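Local coordinates for DNA-binding protein Sso10a-2 (Sulfolobus solfataricus, PDB 4HW0) that binds DNA through a winged-helix domain and is thought to take part in compacting and organising the chromatin of this archaeon, at residues I13-L18 and Y44-L48. Numbering follows the deposited sequence.
Sequences IMFDIL and YLDQL
In this winged helix-turn-helix domain, the first helix of the three-helix core crosses helix 38-50, which probably corresponds to the recognition helix. The two alpha-helical axes pass 10.7 Å apart and cross at -82°, nearly a right angle; large side chains fill the wide gap. The nearest CA pairs are Met14–Tyr44 (6.9 Å) and Ile17–Leu45 (8.1 Å). The aliphatic side chains that meet all have chi1 m, chi2 t. Tyr44 (chi1 m, chi2 82°) and Leu48 are the two large bumps of helix 38-50. The Tyr44 ring fits a hollow made by Ile13, Met14 and Ile17. Ile13 CG2 lies over one face, 3.7 Å from the ring centroid (CH-pi), while Met14 CG sits at the edge, 3.8 Å from Tyr44 CD2. The Tyr44 hydroxyl hydrogen-bonds Thr10. Leu48 fills the next hollow, between Met14, Ile17 and Leu18. Met14 is selenomethionine and reaches along the flank, with CE 3.9 Å from Leu48 CD2; Leu99 of the second subunit also packs on it. Leu54 of strand 54-59 touches Leu18, Leu45 and Leu48. Ile17 wedges between Tyr44 and Leu48: its CD1 is 3.5 Å from Tyr44 CB, and its CG2 3.8 Å from Leu48 CD1.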
ATOM      1  N   ILE A  13       4.756  15.081   2.436  1.00 28.78           N
ATOM      2  CA  ILE A  13       5.254  16.415   2.702  1.00 28.90           C
ATOM      3  C   ILE A  13       4.121  17.289   3.153  1.00 26.05           C
ATOM      4  O   ILE A  13       4.240  18.090   4.024  1.00 24.03           O
ATOM      5  CB  ILE A  13       5.987  16.975   1.436  1.00 32.35           C
ATOM      6  CG1 ILE A  13       7.320  16.262   1.291  1.00 34.98           C
ATOM      7  CG2 ILE A  13       6.306  18.459   1.575  1.00 33.05           C
ATOM      8  CD1 ILE A  13       7.953  16.417  -0.082  1.00 37.77           C
HETATM    9  N   MSE A  14       2.987  17.186   2.448  1.00 25.10           N
HETATM   10  CA  MSE A  14       1.839  17.983   2.836  1.00 25.30           C
HETATM   11  C   MSE A  14       1.433  17.730   4.254  1.00 25.04           C
HETATM   12  O   MSE A  14       1.079  18.639   4.991  1.00 25.68           O
HETATM   13  CB  MSE A  14       0.670  17.695   1.873  1.00 24.93           C
HETATM   14  CG  MSE A  14       0.886  18.199   0.498  1.00 25.59           C
HETATM   15 SE   MSE A  14      -0.751  17.917  -0.598  1.00 29.41          SE
HETATM   16  CE  MSE A  14      -0.576  19.428  -1.771  1.00 29.47           C
ATOM     17  N   PHE A  15       1.428  16.476   4.665  1.00 26.47           N
ATOM     18  CA  PHE A  15       1.116  16.117   6.038  1.00 25.59           C
ATOM     19  C   PHE A  15       2.080  16.789   6.981  1.00 27.65           C
ATOM     20  O   PHE A  15       1.666  17.347   8.004  1.00 25.89           O
ATOM     21  CB  PHE A  15       1.121  14.598   6.253  1.00 28.01           C
ATOM     22  CG  PHE A  15       1.008  14.169   7.689  1.00 29.57           C
ATOM     23  CD1 PHE A  15      -0.174  14.283   8.355  1.00 31.46           C
ATOM     24  CD2 PHE A  15       2.075  13.651   8.362  1.00 34.66           C
ATOM     25  CE1 PHE A  15      -0.311  13.916   9.708  1.00 33.85           C
ATOM     26  CE2 PHE A  15       1.945  13.192   9.669  1.00 37.45           C
ATOM     27  CZ  PHE A  15       0.741  13.360  10.361  1.00 36.77           C
ATOM     28  N   ASP A  16       3.362  16.712   6.645  1.00 27.79           N
ATOM     29  CA  ASP A  16       4.391  17.332   7.508  1.00 30.74           C
ATOM     30  C   ASP A  16       4.282  18.853   7.596  1.00 28.77           C
ATOM     31  O   ASP A  16       4.490  19.427   8.619  1.00 28.83           O
ATOM     32  CB  ASP A  16       5.778  16.898   7.064  1.00 33.61           C
ATOM     33  CG  ASP A  16       6.083  15.432   7.461  1.00 37.72           C
ATOM     34  OD1 ASP A  16       5.573  14.999   8.518  1.00 38.46           O
ATOM     35  OD2 ASP A  16       6.797  14.737   6.712  1.00 36.70           O
ATOM     36  N   ILE A  17       3.830  19.493   6.526  1.00 26.98           N
ATOM     37  CA  ILE A  17       3.458  20.898   6.651  1.00 25.79           C
ATOM     38  C   ILE A  17       2.237  21.145   7.538  1.00 26.13           C
ATOM     39  O   ILE A  17       2.237  22.000   8.442  1.00 25.98           O
ATOM     40  CB  ILE A  17       3.215  21.506   5.261  1.00 25.47           C
ATOM     41  CG1 ILE A  17       4.509  21.484   4.479  1.00 25.90           C
ATOM     42  CG2 ILE A  17       2.698  22.927   5.356  1.00 25.70           C
ATOM     43  CD1 ILE A  17       4.422  21.755   3.005  1.00 26.76           C
ATOM     44  N   LEU A  18       1.153  20.484   7.208  1.00 25.41           N
ATOM     45  CA  LEU A  18      -0.086  20.710   7.878  1.00 27.06           C
ATOM     46  C   LEU A  18      -0.046  20.484   9.376  1.00 26.02           C
ATOM     47  O   LEU A  18      -0.729  21.193  10.141  1.00 27.85           O
ATOM     48  CB  LEU A  18      -1.175  19.826   7.298  1.00 26.20           C
ATOM     49  CG  LEU A  18      -1.581  20.269   5.875  1.00 26.78           C
ATOM     50  CD1 LEU A  18      -2.341  19.155   5.234  1.00 25.92           C
ATOM     51  CD2 LEU A  18      -2.341  21.572   5.844  1.00 28.01           C
ATOM     52  N   TYR A  44       4.751  23.781  -2.210  1.00 28.97           N
ATOM     53  CA  TYR A  44       3.686  23.105  -1.470  1.00 29.99           C
ATOM     54  C   TYR A  44       2.739  24.004  -0.758  1.00 26.67           C
ATOM     55  O   TYR A  44       1.534  23.726  -0.741  1.00 26.44           O
ATOM     56  CB  TYR A  44       4.289  22.151  -0.432  1.00 34.19           C
ATOM     57  CG  TYR A  44       4.764  20.904  -1.095  1.00 41.37           C
ATOM     58  CD1 TYR A  44       5.996  20.836  -1.732  1.00 44.49           C
ATOM     59  CD2 TYR A  44       3.982  19.784  -1.061  1.00 52.20           C
ATOM     60  CE1 TYR A  44       6.429  19.690  -2.328  1.00 50.03           C
ATOM     61  CE2 TYR A  44       4.407  18.617  -1.633  1.00 55.37           C
ATOM     62  CZ  TYR A  44       5.631  18.571  -2.262  1.00 56.27           C
ATOM     63  OH  TYR A  44       5.995  17.398  -2.859  1.00 67.25           O
ATOM     64  N   LEU A  45       3.238  25.070  -0.151  1.00 25.05           N
ATOM     65  CA  LEU A  45       2.345  26.028   0.479  1.00 24.73           C
ATOM     66  C   LEU A  45       1.350  26.549  -0.544  1.00 25.48           C
ATOM     67  O   LEU A  45       0.201  26.718  -0.216  1.00 24.48           O
ATOM     68  CB  LEU A  45       3.089  27.152   1.101  1.00 25.35           C
ATOM     69  CG  LEU A  45       3.859  26.744   2.372  1.00 24.74           C
ATOM     70  CD1 LEU A  45       4.857  27.816   2.722  1.00 26.91           C
ATOM     71  CD2 LEU A  45       2.912  26.498   3.520  1.00 23.40           C
ATOM     72  N   ASP A  46       1.846  26.889  -1.720  1.00 25.86           N
ATOM     73  CA  ASP A  46       0.972  27.427  -2.734  1.00 28.10           C
ATOM     74  C   ASP A  46      -0.120  26.446  -3.184  1.00 26.13           C
ATOM     75  O   ASP A  46      -1.286  26.809  -3.290  1.00 27.95           O
ATOM     76  CB  ASP A  46       1.726  27.914  -3.941  1.00 31.02           C
ATOM     77  CG  ASP A  46       0.733  28.648  -4.915  1.00 35.25           C
ATOM     78  OD1 ASP A  46       0.078  29.670  -4.501  1.00 36.38           O
ATOM     79  OD2 ASP A  46       0.515  28.129  -6.008  1.00 41.07           O
ATOM     80  N   GLN A  47       0.266  25.197  -3.345  1.00 25.48           N
ATOM     81  CA  GLN A  47      -0.653  24.118  -3.585  1.00 25.38           C
ATOM     82  C   GLN A  47      -1.718  23.952  -2.495  1.00 24.61           C
ATOM     83  O   GLN A  47      -2.912  23.835  -2.795  1.00 23.88           O
ATOM     84  CB  GLN A  47       0.056  22.829  -3.844  1.00 25.66           C
ATOM     85  CG  GLN A  47       0.861  22.853  -5.159  1.00 27.17           C
ATOM     86  CD  GLN A  47       1.305  21.475  -5.526  1.00 30.71           C
ATOM     87  OE1 GLN A  47       1.432  20.602  -4.633  1.00 36.90           O
ATOM     88  NE2 GLN A  47       1.686  21.275  -6.787  1.00 33.06           N
ATOM     89  N   LEU A  48      -1.302  24.008  -1.251  1.00 23.00           N
ATOM     90  CA  LEU A  48      -2.227  23.871  -0.110  1.00 22.31           C
ATOM     91  C   LEU A  48      -3.190  25.024  -0.021  1.00 23.23           C
ATOM     92  O   LEU A  48      -4.366  24.842   0.343  1.00 23.03           O
ATOM     93  CB  LEU A  48      -1.390  23.747   1.194  1.00 22.32           C
ATOM     94  CG  LEU A  48      -0.727  22.397   1.318  1.00 22.13           C
ATOM     95  CD1 LEU A  48       0.270  22.305   2.462  1.00 23.29           C
ATOM     96  CD2 LEU A  48      -1.742  21.253   1.461  1.00 22.09           C
TER